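EEF1A lysine and N-terminal methyltransferase (Homo sapiens, PDB 5WCJ) transfers methyl groups from S-adenosyl-L-methionine to elongation factor 1-alpha, this C-terminal domain acting on the N terminus while the N-terminal part of the protein acts on a lysine. Local coordinates at residues L38-P43 / D62-S67; I74-L79 / V96-G101; V142-L147 / L179-P184; V159-L164 / N196-C201. All blocks are in the same frame, centred on the assembly; numbering follows the deposited sequence. Where two conformers were deposited one is given.

From the N terminus, contact 1 comes first. It closes a loop around strand 44-49 and helix 55-63, tying the lead-ins of strands 44-49 and 67-73. Contact 2 follows in series and closes the next beta-alpha-beta unit, from strand 67-73 through helix 76-85 to strand 94-98; loops after both strands hold SAH. Contacts 3 and 4 come later and cross, since their segments alternate along the chain. Contact 3 pairs helix 144-152 with helix 169-182. Contact 4 pairs strands 158-164 and 197-202. These two touch: the helices of contact 3 lie on the strands of contact 4. Gly101 and Phe146 bring contacts 2 and 3 into light packing. Contacts 1 and 3 lie on opposite sides of the chain's centre.

Contact 1: L38-P43 / D62-S67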
loop_
_atom_site.group_PDB
_atom_site.type_symbol
_atom_site.label_atom_id
_atom_site.label_comp_id
_atom_site.label_asym_id
_atom_site.label_seq_id
_atom_site.Cartn_x
_atom_site.Cartn_y
_atom_site.Cartn_z
ATOM N N LEU A 38 17.375 3.745 7.340
ATOM C CA LEU A 38 16.751 2.854 8.311
ATOM C C LEU A 38 15.664 1.974 7.713
ATOM O O LEU A 38 15.526 0.835 8.121
ATOM C CB LEU A 38 16.182 3.615 9.521
ATOM C CG LEU A 38 17.130 4.039 10.645
ATOM C CD1 LEU A 38 16.302 4.291 11.896
ATOM C CD2 LEU A 38 18.228 3.019 10.933
ATOM N N LEU A 39 14.926 2.499 6.734
ATOM C CA LEU A 39 13.765 1.827 6.128
ATOM C C LEU A 39 14.028 0.403 5.628
ATOM O O LEU A 39 13.200 -0.478 5.818
ATOM C CB LEU A 39 13.235 2.695 4.987
ATOM C CG LEU A 39 11.887 2.431 4.341
ATOM C CD1 LEU A 39 10.765 2.613 5.349
ATOM C CD2 LEU A 39 11.717 3.393 3.174
ATOM N N LEU A 40 15.169 0.180 4.984
ATOM C CA LEU A 40 15.577 -1.162 4.584
ATOM C C LEU A 40 16.001 -2.048 5.772
ATOM O O LEU A 40 15.898 -3.266 5.712
ATOM C CB LEU A 40 16.773 -1.091 3.634
ATOM C CG LEU A 40 16.568 -0.636 2.196
ATOM C CD1 LEU A 40 17.908 -0.709 1.482
ATOM C CD2 LEU A 40 15.531 -1.490 1.492
ATOM N N GLU A 41 16.515 -1.419 6.824
ATOM C CA GLU A 41 17.170 -2.122 7.931
ATOM C C GLU A 41 16.259 -2.467 9.100
ATOM O O GLU A 41 16.726 -3.100 10.060
ATOM C CB GLU A 41 18.298 -1.259 8.469
ATOM C CG GLU A 41 19.345 -0.910 7.430
ATOM C CD GLU A 41 20.405 0.042 7.949
ATOM O OE1 GLU A 41 20.333 0.452 9.133
ATOM O OE2 GLU A 41 21.327 0.373 7.158
ATOM N N ILE A 42 14.981 -2.060 9.036
ATOM C CA ILE A 42 14.028 -2.295 10.125
ATOM C C ILE A 42 12.728 -2.921 9.592
ATOM O O ILE A 42 12.352 -2.671 8.439
ATOM C CB ILE A 42 13.743 -0.996 10.914
ATOM C CG1 ILE A 42 13.119 0.096 10.024
ATOM C CG2 ILE A 42 15.035 -0.466 11.546
ATOM C CD1 ILE A 42 11.613 0.161 10.036
ATOM N N PRO A 43 12.056 -3.751 10.412
ATOM C CA PRO A 43 10.818 -4.368 9.948
ATOM C C PRO A 43 9.743 -3.342 9.565
ATOM O O PRO A 43 9.635 -2.280 10.163
ATOM C CB PRO A 43 10.346 -5.185 11.158
ATOM C CG PRO A 43 11.596 -5.464 11.920
ATOM C CD PRO A 43 12.370 -4.183 11.790
ATOM N N ASP A 62 10.753 -8.247 -2.435
ATOM C CA ASP A 62 12.114 -8.459 -2.998
ATOM C C ASP A 62 13.119 -7.374 -2.637
ATOM O O ASP A 62 14.314 -7.663 -2.506
ATOM C CB ASP A 62 12.058 -8.577 -4.530
ATOM C CG ASP A 62 11.460 -9.906 -5.013
ATOM O OD1 ASP A 62 11.300 -10.854 -4.215
ATOM O OD2 ASP A 62 11.168 -9.996 -6.219
ATOM N N HIS A 63 12.670 -6.125 -2.503
ATOM C CA HIS A 63 13.583 -5.011 -2.242
ATOM C C HIS A 63 13.701 -4.634 -0.761
ATOM O O HIS A 63 14.670 -3.982 -0.374
ATOM C CB HIS A 63 13.196 -3.791 -3.080
ATOM C CG HIS A 63 13.587 -3.921 -4.511
ATOM N ND1 HIS A 63 12.846 -4.646 -5.425
ATOM C CD2 HIS A 63 14.683 -3.480 -5.175
ATOM C CE1 HIS A 63 13.454 -4.614 -6.599
ATOM N NE2 HIS A 63 14.565 -3.909 -6.474
ATOM N N PHE A 64 12.711 -5.015 0.043
ATOM C CA PHE A 64 12.724 -4.750 1.470
ATOM C C PHE A 64 12.748 -6.092 2.214
ATOM O O PHE A 64 11.698 -6.631 2.587
ATOM C CB PHE A 64 11.501 -3.898 1.869
ATOM C CG PHE A 64 11.477 -2.525 1.244
ATOM C CD1 PHE A 64 11.094 -2.351 -0.078
ATOM C CD2 PHE A 64 11.814 -1.399 1.984
ATOM C CE1 PHE A 64 11.064 -1.097 -0.657
ATOM C CE2 PHE A 64 11.774 -0.132 1.414
ATOM C CZ PHE A 64 11.418 0.020 0.085
ATOM N N PRO A 65 13.951 -6.641 2.469
ATOM C CA PRO A 65 14.031 -7.994 3.048
ATOM C C PRO A 65 13.400 -8.186 4.444
ATOM O O PRO A 65 13.096 -9.312 4.829
ATOM C CB PRO A 65 15.551 -8.287 3.058
ATOM C CG PRO A 65 16.198 -6.958 3.014
ATOM C CD PRO A 65 15.296 -6.077 2.198
ATOM N N LYS A 66 13.154 -7.108 5.173
ATOM C CA LYS A 66 12.450 -7.194 6.447
ATOM C C LYS A 66 10.972 -6.759 6.380
ATOM O O LYS A 66 10.348 -6.592 7.415
ATOM C CB LYS A 66 13.177 -6.354 7.496
ATOM C CG LYS A 66 14.580 -6.870 7.769
ATOM C CD LYS A 66 15.224 -6.014 8.851
ATOM C CE LYS A 66 16.664 -6.412 9.095
ATOM N NZ LYS A 66 17.149 -5.815 10.355
ATOM N N SER A 67 10.421 -6.590 5.181
ATOM C CA SER A 67 8.987 -6.296 5.058
ATOM C C SER A 67 8.167 -7.555 5.337
ATOM O O SER A 67 8.586 -8.678 5.028
ATOM C CB SER A 67 8.652 -5.721 3.674
ATOM O OG SER A 67 8.926 -6.651 2.637
HETATM O O HOH W 1 13.656 -4.344 4.630
#
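Lys66 reaches across to the end of helix 36-41, where its NZ donates to the backbone oxygen of Glu41. The contact belongs to the Rossmann-like methyltransferase fold. It joins the two turns that lead into the neighbouring parallel strands 44-49 and 67-73. Phe64 to Ser67 form a type I beta turn right after helix 55-63. From there Lys66 CB sits 3.9 Å from both Ile42 O and Pro43 CA. The chain then runs extended. Its CD and CE each lie 3.5 Å from Glu41 O, and NZ donates to that same oxygen at 2.8 Å. NZ comes in above the carbonyl plane, 49° out of it. A water links the two backbones by donating to Leu40 O and accepting from Lys66 N.

Next to these polar contacts is an apolar patch. Leu40 CD2 lies over one face of the Phe64 ring in a CH-pi contact, 4.2 Å from the centroid. Leu39 CG is at the ring edge, 3.9 Å from Phe64 CE2. Leu30 and Leu225 also touch the ring. An alanine at Phe64 would probably open a gap where the ring lies against Leu39, Leu40, Leu30 and Leu225. The turn is closed by Ser67: its OG donates to Phe64 O at 2.8 Å, in the carbonyl plane, and its backbone N donates to the same oxygen.

Contact 2: I74-L79 / V96-G101; sequences IDPSML and VHIADG. With SAH (S-adenosyl-L-homocysteine), chain F.
Ile74 covers one face of the SAH adenine, while Asp100, which touches Ile74, binds at the adenine rim. This is the cofactor site of a Rossmann-like methyltransferase, within the beta-alpha-beta unit of strand 67-73, helix 76-85 and strand 94-98. Ile74 CG2 lies over the ring fusion, 3.5 Å from SAH C4. Chi1 (-160°) sets Ile74 CG1 beside Asp100 CA, and chi2 (173°) carries CD1 on over the exocyclic C6-N6 bond. At the rim, SAH N6 donates to Asp100 OD1 at 2.9 Å. Gly101 N donates to SAH N1 at 2.9 Å, in a nearly straight bond (178°). Asp100 is the N-cap of helix 101-109: its OD1 also accepts from Leu102 N, and this second bond helps fix the carboxylate. Glu73, at the end of strand 67-73, also binds SAH.

Farther along the unit, helix 76-85 packs on strand 94-98. Leu79 and Val96 meet tip to tip, with Leu79 CD2 4.0 Å from Val96 CG1. Leu79 CD2 is also 3.9 Å from Ile98 CD1, which reaches on to Pro76 CA. An alanine at Leu79 would probably open a gap between helix and strand, where Val96 and Ile98 CD1 lose the Leu79 methyls. The helix starts at Asp75, its N-cap: Asp75 OD1 accepts from Ser77 N at 3.0 Å, from above the carboxylate plane.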
loop_
_atom_site.group_PDB
_atom_site.type_symbol
_atom_site.label_atom_id
_atom_site.label_comp_id
_atom_site.label_asym_id
_atom_site.label_seq_id
_atom_site.Cartn_x
_atom_site.Cartn_y
_atom_site.Cartn_z
ATOM N N ILE A 74 -9.734 -10.118 -3.890
ATOM C CA ILE A 74 -11.126 -10.649 -3.919
ATOM C C ILE A 74 -11.294 -11.859 -4.852
ATOM O O ILE A 74 -12.137 -12.716 -4.586
ATOM C CB ILE A 74 -12.134 -9.547 -4.288
ATOM C CG1 ILE A 74 -13.552 -9.931 -3.853
ATOM C CG2 ILE A 74 -12.095 -9.178 -5.750
ATOM C CD1 ILE A 74 -14.527 -8.777 -4.066
ATOM N N ASP A 75 -10.467 -11.942 -5.901
ATOM C CA ASP A 75 -10.641 -12.888 -7.015
ATOM C C ASP A 75 -9.557 -13.963 -6.941
ATOM O O ASP A 75 -8.379 -13.661 -7.218
ATOM C CB ASP A 75 -10.573 -12.125 -8.331
ATOM C CG ASP A 75 -10.824 -13.001 -9.572
ATOM O OD1 ASP A 75 -10.981 -14.235 -9.460
ATOM O OD2 ASP A 75 -10.826 -12.422 -10.683
ATOM N N PRO A 76 -9.916 -15.202 -6.576
ATOM C CA PRO A 76 -8.888 -16.267 -6.472
ATOM C C PRO A 76 -8.148 -16.534 -7.791
ATOM O O PRO A 76 -7.026 -17.031 -7.748
ATOM C CB PRO A 76 -9.688 -17.515 -6.038
ATOM C CG PRO A 76 -11.062 -17.238 -6.511
ATOM C CD PRO A 76 -11.280 -15.753 -6.419
ATOM N N SER A 77 -8.772 -16.232 -8.929
ATOM C CA SER A 77 -8.159 -16.388 -10.251
ATOM C C SER A 77 -6.971 -15.467 -10.453
ATOM O O SER A 77 -6.046 -15.807 -11.192
ATOM C CB SER A 77 -9.161 -16.092 -11.377
ATOM O OG SER A 77 -10.136 -17.105 -11.431
ATOM N N MET A 78 -7.004 -14.293 -9.825
ATOM C CA MET A 78 -5.882 -13.374 -9.913
ATOM C C MET A 78 -4.669 -13.934 -9.180
ATOM O O MET A 78 -3.548 -13.832 -9.674
ATOM C CB MET A 78 -6.266 -11.982 -9.371
ATOM C CG MET A 78 -7.353 -11.292 -10.201
ATOM S SD MET A 78 -6.858 -10.895 -11.886
ATOM C CE MET A 78 -5.638 -9.640 -11.588
ATOM N N LEU A 79 -4.879 -14.478 -7.998
ATOM C CA LEU A 79 -3.799 -15.148 -7.271
ATOM C C LEU A 79 -3.277 -16.364 -8.050
ATOM O O LEU A 79 -2.062 -16.586 -8.089
ATOM C CB LEU A 79 -4.224 -15.574 -5.882
ATOM C CG LEU A 79 -3.213 -16.373 -5.029
ATOM C CD1 LEU A 79 -1.957 -15.555 -4.778
ATOM C CD2 LEU A 79 -3.802 -16.833 -3.712
ATOM N N VAL A 96 -1.258 -14.036 1.287
ATOM C CA VAL A 96 -2.388 -13.549 0.511
ATOM C C VAL A 96 -3.663 -14.125 1.110
ATOM O O VAL A 96 -3.745 -15.317 1.400
ATOM C CB VAL A 96 -2.270 -13.872 -0.979
ATOM C CG1 VAL A 96 -3.497 -13.369 -1.753
ATOM C CG2 VAL A 96 -1.027 -13.211 -1.556
ATOM N N HIS A 97 -4.628 -13.250 1.336
ATOM C CA HIS A 97 -5.945 -13.638 1.830
ATOM C C HIS A 97 -6.961 -13.372 0.724
ATOM O O HIS A 97 -6.996 -12.272 0.156
ATOM C CB HIS A 97 -6.263 -12.833 3.063
ATOM C CG HIS A 97 -5.256 -12.985 4.159
ATOM N ND1 HIS A 97 -4.110 -12.214 4.233
ATOM C CD2 HIS A 97 -5.211 -13.826 5.220
ATOM C CE1 HIS A 97 -3.409 -12.576 5.296
ATOM N NE2 HIS A 97 -4.052 -13.557 5.906
ATOM N N ILE A 98 -7.787 -14.368 0.406
ATOM C CA ILE A 98 -8.820 -14.222 -0.602
ATOM C C ILE A 98 -10.069 -13.733 0.117
ATOM O O ILE A 98 -10.671 -14.479 0.869
ATOM C CB ILE A 98 -9.077 -15.519 -1.397
ATOM C CG1 ILE A 98 -7.792 -15.969 -2.113
ATOM C CG2 ILE A 98 -10.177 -15.302 -2.435
ATOM C CD1 ILE A 98 -7.203 -14.932 -3.077
ATOM N N ALA A 99 -10.404 -12.466 -0.116
ATOM C CA ALA A 99 -11.472 -11.766 0.589
ATOM C C ALA A 99 -11.718 -10.421 -0.073
ATOM O O ALA A 99 -10.843 -9.865 -0.782
ATOM C CB ALA A 99 -11.108 -11.573 2.057
ATOM N N ASP A 100 -12.919 -9.893 0.136
ATOM C CA ASP A 100 -13.208 -8.500 -0.172
ATOM C C ASP A 100 -12.415 -7.694 0.845
ATOM O O ASP A 100 -12.515 -7.947 2.038
ATOM C CB ASP A 100 -14.716 -8.267 0.007
ATOM C CG ASP A 100 -15.180 -6.889 -0.415
ATOM O OD1 ASP A 100 -14.398 -5.883 -0.452
ATOM O OD2 ASP A 100 -16.403 -6.802 -0.686
ATOM N N GLY A 101 -11.603 -6.737 0.397
ATOM C CA GLY A 101 -10.844 -5.884 1.337
ATOM C C GLY A 101 -11.722 -5.156 2.382
ATOM O O GLY A 101 -11.277 -4.899 3.482
HETATM C CG SAH F . -4.356 -3.635 -9.675
HETATM S SD SAH F . -5.703 -4.647 -10.349
HETATM C "C5'" SAH F . -7.055 -4.388 -9.172
HETATM C "C4'" SAH F . -7.116 -5.580 -8.238
HETATM O "O4'" SAH F . -8.108 -5.313 -7.216
HETATM C "C3'" SAH F . -7.550 -6.882 -8.937
HETATM O "O3'" SAH F . -6.686 -7.946 -8.554
HETATM C "C2'" SAH F . -8.970 -7.101 -8.402
HETATM O "O2'" SAH F . -9.399 -8.454 -8.295
HETATM C "C1'" SAH F . -8.805 -6.520 -7.004
HETATM N N9 SAH F . -10.049 -6.193 -6.313
HETATM C C8 SAH F . -11.182 -5.640 -6.855
HETATM N N7 SAH F . -12.122 -5.382 -5.978
HETATM C C5 SAH F . -11.570 -5.793 -4.777
HETATM C C6 SAH F . -12.050 -5.771 -3.457
HETATM N N6 SAH F . -13.267 -5.278 -3.107
HETATM N N1 SAH F . -11.251 -6.269 -2.491
HETATM C C2 SAH F . -10.050 -6.764 -2.829
HETATM N N3 SAH F . -9.480 -6.819 -4.038
HETATM C C4 SAH F . -10.295 -6.308 -4.973
#

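Contact 3: V142-L147 / L179-P184; sequences VEQSFL and LKAVFP
The first turn of helix 144-152 lies beside the last turn of helix 169-182, with Leu147 CA and Val182 CA 6.8 Å apart. Leu147 carries the contact. Its side chain crosses that of Leu179 at about a right angle, and Leu147 CD1 meets Leu179 CD2 at 3.7 Å. Nearer its backbone, Leu147 CB packs on Val182 CG2 at 4.0 Å. Gln144 runs extended beyond CG (chi2 -169°), which carries CD out toward Ala181; its OE1 rests 3.7 Å from Ala181 CB near the surface. Glu143 is the N-cap of the first helix. Its OE1 accepts from Phe146 N and its OE2 from Ser145 N, each at 3.1 Å and from above the carboxylate plane. Leu147 and Leu179 both rest on Phe160 of strand 158-164. The contact is thus the start of one helix packed against the end of another, both on one face of the central sheet, as in Rossmann-like methyltransferases.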
loop_
_atom_site.group_PDB
_atom_site.type_symbol
_atom_site.label_atom_id
_atom_site.label_comp_id
_atom_site.label_asym_id
_atom_site.label_seq_id
_atom_site.Cartn_x
_atom_site.Cartn_y
_atom_site.Cartn_z
ATOM N N VAL A 142 -13.580 4.494 0.441
ATOM C CA VAL A 142 -13.270 5.880 0.856
ATOM C C VAL A 142 -14.429 6.617 1.577
ATOM O O VAL A 142 -14.386 7.822 1.798
ATOM C CB VAL A 142 -12.730 6.677 -0.330
ATOM C CG1 VAL A 142 -11.394 6.086 -0.782
ATOM C CG2 VAL A 142 -13.698 6.730 -1.506
ATOM N N GLU A 143 -15.434 5.859 1.974
ATOM C CA GLU A 143 -16.530 6.358 2.773
ATOM C C GLU A 143 -16.040 6.527 4.207
ATOM O O GLU A 143 -15.227 5.753 4.728
ATOM C CB GLU A 143 -17.688 5.367 2.641
ATOM C CG GLU A 143 -18.969 5.727 3.374
ATOM C CD GLU A 143 -18.969 5.252 4.795
ATOM O OE1 GLU A 143 -18.330 4.217 5.076
ATOM O OE2 GLU A 143 -19.587 5.933 5.659
ATOM N N GLN A 144 -16.475 7.603 4.846
ATOM C CA GLN A 144 -15.866 7.997 6.114
ATOM C C GLN A 144 -15.942 6.970 7.237
ATOM O O GLN A 144 -14.978 6.834 7.964
ATOM C CB GLN A 144 -16.394 9.374 6.585
ATOM C CG GLN A 144 -15.727 10.545 5.854
ATOM C CD GLN A 144 -16.047 11.883 6.497
ATOM O OE1 GLN A 144 -15.761 12.098 7.678
ATOM N NE2 GLN A 144 -16.640 12.784 5.726
ATOM N N SER A 145 -17.049 6.240 7.390
ATOM C CA SER A 145 -17.111 5.214 8.446
ATOM C C SER A 145 -16.122 4.056 8.192
ATOM O O SER A 145 -15.519 3.559 9.133
ATOM C CB SER A 145 -18.536 4.692 8.678
ATOM O OG SER A 145 -19.036 3.995 7.550
ATOM N N PHE A 146 -15.937 3.668 6.929
ATOM C CA PHE A 146 -14.871 2.685 6.598
ATOM C C PHE A 146 -13.459 3.253 6.820
ATOM O O PHE A 146 -12.594 2.574 7.354
ATOM C CB PHE A 146 -15.039 2.148 5.173
ATOM C CG PHE A 146 -14.066 1.069 4.850
ATOM C CD1 PHE A 146 -14.184 -0.190 5.412
ATOM C CD2 PHE A 146 -12.962 1.361 4.070
ATOM C CE1 PHE A 146 -13.237 -1.183 5.160
ATOM C CE2 PHE A 146 -12.004 0.382 3.816
ATOM C CZ PHE A 146 -12.138 -0.878 4.361
ATOM N N LEU A 147 -13.245 4.504 6.457
ATOM C CA LEU A 147 -11.945 5.167 6.656
ATOM C C LEU A 147 -11.532 5.218 8.114
ATOM O O LEU A 147 -10.341 5.123 8.416
ATOM C CB LEU A 147 -11.923 6.574 6.033
ATOM C CG LEU A 147 -11.895 6.669 4.499
ATOM C CD1 LEU A 147 -11.926 8.114 4.032
ATOM C CD2 LEU A 147 -10.694 5.954 3.916
ATOM N N LEU A 179 -11.477 12.037 2.816
ATOM C CA LEU A 179 -10.166 11.526 3.179
ATOM C C LEU A 179 -9.453 12.470 4.155
ATOM O O LEU A 179 -8.897 12.023 5.161
ATOM C CB LEU A 179 -9.264 11.311 1.975
ATOM C CG LEU A 179 -9.494 9.990 1.265
ATOM C CD1 LEU A 179 -8.927 10.102 -0.134
ATOM C CD2 LEU A 179 -8.861 8.831 2.018
ATOM N N LYS A 180 -9.455 13.754 3.823
ATOM C CA LYS A 180 -8.796 14.776 4.639
ATOM C C LYS A 180 -9.437 14.906 6.034
ATOM O O LYS A 180 -8.726 15.145 7.009
ATOM C CB LYS A 180 -8.774 16.132 3.903
ATOM C CG LYS A 180 -7.708 17.086 4.423
ATOM C CD LYS A 180 -7.631 18.358 3.592
ATOM N N ALA A 181 -10.750 14.715 6.124
ATOM C CA ALA A 181 -11.456 14.690 7.422
ATOM C C ALA A 181 -10.894 13.636 8.383
ATOM O O ALA A 181 -10.826 13.863 9.577
ATOM C CB ALA A 181 -12.939 14.449 7.220
ATOM N N VAL A 182 -10.496 12.483 7.852
ATOM C CA VAL A 182 -9.954 11.395 8.664
ATOM C C VAL A 182 -8.431 11.410 8.705
ATOM O O VAL A 182 -7.866 11.078 9.748
ATOM C CB VAL A 182 -10.479 10.035 8.148
ATOM C CG1 VAL A 182 -9.934 8.869 8.986
ATOM C CG2 VAL A 182 -12.005 10.026 8.136
ATOM N N PHE A 183 -7.772 11.805 7.592
ATOM C CA PHE A 183 -6.317 11.887 7.481
ATOM C C PHE A 183 -5.921 13.315 7.120
ATOM O O PHE A 183 -5.823 13.669 5.931
ATOM C CB PHE A 183 -5.785 10.909 6.433
ATOM C CG PHE A 183 -6.096 9.474 6.734
ATOM C CD1 PHE A 183 -5.238 8.712 7.521
ATOM C CD2 PHE A 183 -7.239 8.890 6.245
ATOM C CE1 PHE A 183 -5.530 7.386 7.817
ATOM C CE2 PHE A 183 -7.543 7.568 6.525
ATOM C CZ PHE A 183 -6.690 6.812 7.312
ATOM N N PRO A 184 -5.682 14.152 8.138
ATOM C CA PRO A 184 -5.547 15.584 7.815
ATOM C C PRO A 184 -4.275 15.995 7.061
ATOM O O PRO A 184 -4.239 17.071 6.467
ATOM C CB PRO A 184 -5.690 16.294 9.176
ATOM C CG PRO A 184 -5.708 15.239 10.222
ATOM C CD PRO A 184 -5.868 13.890 9.581
#

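Contact 4: V159-L164 / N196-C201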
loop_
_atom_site.group_PDB
_atom_site.type_symbol
_atom_site.label_atom_id
_atom_site.label_comp_id
_atom_site.label_asym_id
_atom_site.label_seq_id
_atom_site.Cartn_x
_atom_site.Cartn_y
_atom_site.Cartn_z
ATOM N N VAL A 159 1.489 5.473 6.918
ATOM C CA VAL A 159 1.022 6.112 5.716
ATOM C C VAL A 159 -0.041 5.231 5.059
ATOM O O VAL A 159 0.128 4.015 4.971
ATOM C CB VAL A 159 2.177 6.484 4.754
ATOM C CG1 VAL A 159 2.938 5.266 4.273
ATOM C CG2 VAL A 159 1.642 7.313 3.583
ATOM N N PHE A 160 -1.124 5.869 4.620
ATOM C CA PHE A 160 -2.198 5.218 3.866
ATOM C C PHE A 160 -2.085 5.743 2.429
ATOM O O PHE A 160 -2.115 6.953 2.227
ATOM C CB PHE A 160 -3.529 5.604 4.527
ATOM C CG PHE A 160 -4.752 5.220 3.769
ATOM C CD1 PHE A 160 -4.899 3.969 3.199
ATOM C CD2 PHE A 160 -5.819 6.107 3.718
ATOM C CE1 PHE A 160 -6.062 3.627 2.499
ATOM C CE2 PHE A 160 -6.984 5.782 3.038
ATOM C CZ PHE A 160 -7.116 4.529 2.436
ATOM N N ILE A 161 -1.887 4.843 1.467
ATOM C CA ILE A 161 -1.558 5.195 0.094
ATOM C C ILE A 161 -2.653 4.642 -0.780
ATOM O O ILE A 161 -2.919 3.426 -0.733
ATOM C CB ILE A 161 -0.194 4.631 -0.321
ATOM C CG1 ILE A 161 0.896 5.068 0.684
ATOM C CG2 ILE A 161 0.112 4.983 -1.768
ATOM C CD1 ILE A 161 2.262 4.439 0.461
ATOM N N LEU A 162 -3.256 5.506 -1.597
ATOM C CA LEU A 162 -4.419 5.157 -2.395
ATOM C C LEU A 162 -4.181 5.475 -3.875
ATOM O O LEU A 162 -3.782 6.590 -4.183
ATOM C CB LEU A 162 -5.584 6.022 -1.894
ATOM C CG LEU A 162 -6.919 5.982 -2.612
ATOM C CD1 LEU A 162 -7.556 4.620 -2.384
ATOM C CD2 LEU A 162 -7.813 7.097 -2.119
ATOM N N ASN A 163 -4.472 4.521 -4.749
ATOM C CA ASN A 163 -4.502 4.728 -6.187
ATOM C C ASN A 163 -5.935 5.151 -6.495
ATOM O O ASN A 163 -6.857 4.364 -6.275
ATOM C CB ASN A 163 -4.138 3.439 -6.904
ATOM C CG ASN A 163 -4.255 3.530 -8.422
ATOM O OD1 ASN A 163 -4.184 4.602 -8.994
ATOM N ND2 ASN A 163 -4.422 2.369 -9.080
ATOM N N LEU A 164 -6.121 6.379 -7.006
ATOM C CA LEU A 164 -7.464 6.954 -7.297
ATOM C C LEU A 164 -7.639 7.292 -8.778
ATOM O O LEU A 164 -6.797 7.978 -9.373
ATOM C CB LEU A 164 -7.667 8.217 -6.483
ATOM C CG LEU A 164 -8.962 9.042 -6.640
ATOM C CD1 LEU A 164 -10.111 8.275 -6.008
ATOM C CD2 LEU A 164 -8.797 10.380 -5.956
ATOM N N ASN A 196 -4.742 8.427 -13.324
ATOM C CA ASN A 196 -4.542 8.004 -11.918
ATOM C C ASN A 196 -3.841 9.059 -11.114
ATOM O O ASN A 196 -2.906 9.712 -11.614
ATOM C CB ASN A 196 -3.659 6.742 -11.855
ATOM C CG ASN A 196 -4.232 5.595 -12.630
ATOM O OD1 ASN A 196 -4.462 5.717 -13.842
ATOM N ND2 ASN A 196 -4.502 4.481 -11.951
ATOM N N GLU A 197 -4.270 9.248 -9.882
ATOM C CA GLU A 197 -3.439 9.954 -8.949
ATOM C C GLU A 197 -3.246 9.157 -7.666
ATOM O O GLU A 197 -4.102 8.358 -7.282
ATOM C CB GLU A 197 -3.963 11.340 -8.685
ATOM C CG GLU A 197 -5.230 11.443 -7.913
ATOM C CD GLU A 197 -5.766 12.871 -7.948
ATOM O OE1 GLU A 197 -5.979 13.419 -9.072
ATOM O OE2 GLU A 197 -5.978 13.431 -6.854
ATOM N N ILE A 198 -2.110 9.374 -7.025
ATOM C CA ILE A 198 -1.778 8.656 -5.811
ATOM C C ILE A 198 -1.945 9.631 -4.670
ATOM O O ILE A 198 -1.410 10.748 -4.707
ATOM C CB ILE A 198 -0.348 8.048 -5.820
ATOM C CG1 ILE A 198 -0.132 7.143 -7.039
ATOM C CG2 ILE A 198 -0.095 7.330 -4.500
ATOM C CD1 ILE A 198 -1.194 6.072 -7.251
ATOM N N LEU A 199 -2.734 9.230 -3.669
ATOM C CA LEU A 199 -2.902 9.990 -2.479
ATOM C C LEU A 199 -2.104 9.340 -1.362
ATOM O O LEU A 199 -2.157 8.135 -1.166
ATOM C CB LEU A 199 -4.360 10.052 -2.064
ATOM C CG LEU A 199 -5.362 10.400 -3.173
ATOM C CD1 LEU A 199 -6.759 10.464 -2.575
ATOM C CD2 LEU A 199 -5.026 11.690 -3.842
ATOM N N PHE A 200 -1.403 10.160 -0.614
ATOM C CA PHE A 200 -0.602 9.703 0.527
ATOM C C PHE A 200 -1.184 10.391 1.749
ATOM O O PHE A 200 -1.171 11.646 1.857
ATOM C CB PHE A 200 0.853 10.116 0.372
ATOM C CG PHE A 200 1.466 9.757 -0.941
ATOM C CD1 PHE A 200 2.080 8.520 -1.123
ATOM C CD2 PHE A 200 1.470 10.674 -2.006
ATOM C CE1 PHE A 200 2.655 8.194 -2.336
ATOM C CE2 PHE A 200 2.045 10.349 -3.216
ATOM C CZ PHE A 200 2.661 9.114 -3.375
ATOM N N CYS A 201 -1.734 9.611 2.663
ATOM C CA CYS A 201 -2.543 10.145 3.749
ATOM C C CYS A 201 -1.922 9.799 5.090
ATOM O O CYS A 201 -1.594 8.634 5.385
ATOM C CB CYS A 201 -3.976 9.583 3.705
ATOM S SG CYS A 201 -4.719 9.673 2.056
#
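Asn196 ND2 donates to Asn163 OD1 at 3.0 Å, on a lone pair, with the two amides nearly coplanar (16° apart). Asn163 CG, anti to the backbone N (chi1 175°), lies 3.7 Å from Asn196 ND2. Between the strands, backbone bonds run in both directions at three antiparallel hydrogen-bonded pairs: Phe160 with Cys201, Leu162 with Leu199, and Leu164 with Glu197. On the face with Phe160, Cys201 SG approaches the Phe160 ring obliquely, 5.1 Å from its centroid. Farther along that face, Leu199 CD1 packs 3.9 Å from Leu164 CD2. On the face with Asn163, Ile161 CG2 meets Ile198 CG2 at 3.6 Å. The Ile198 methyl also lies over one face of the Phe200 ring, toward its rim.

This is the antiparallel end of the seven-stranded class I methyltransferase sheet, where strand 197-202 slots between 158-164 and 185-190. Helix 21-28 covers the Ile161 and Ile198 face through Met26. Helix 169-182 covers the other with Leu176 and Leu179. Glu197 OE1 forms salt bridges with Lys172 and Arg190, which would probably offset its buried charge. Asp124 OD1 accepts from Asn163 ND2; with the Asn196 bond this fixes the amide flip. The Asn163 side chain lies about 6 Å from the bound SAH.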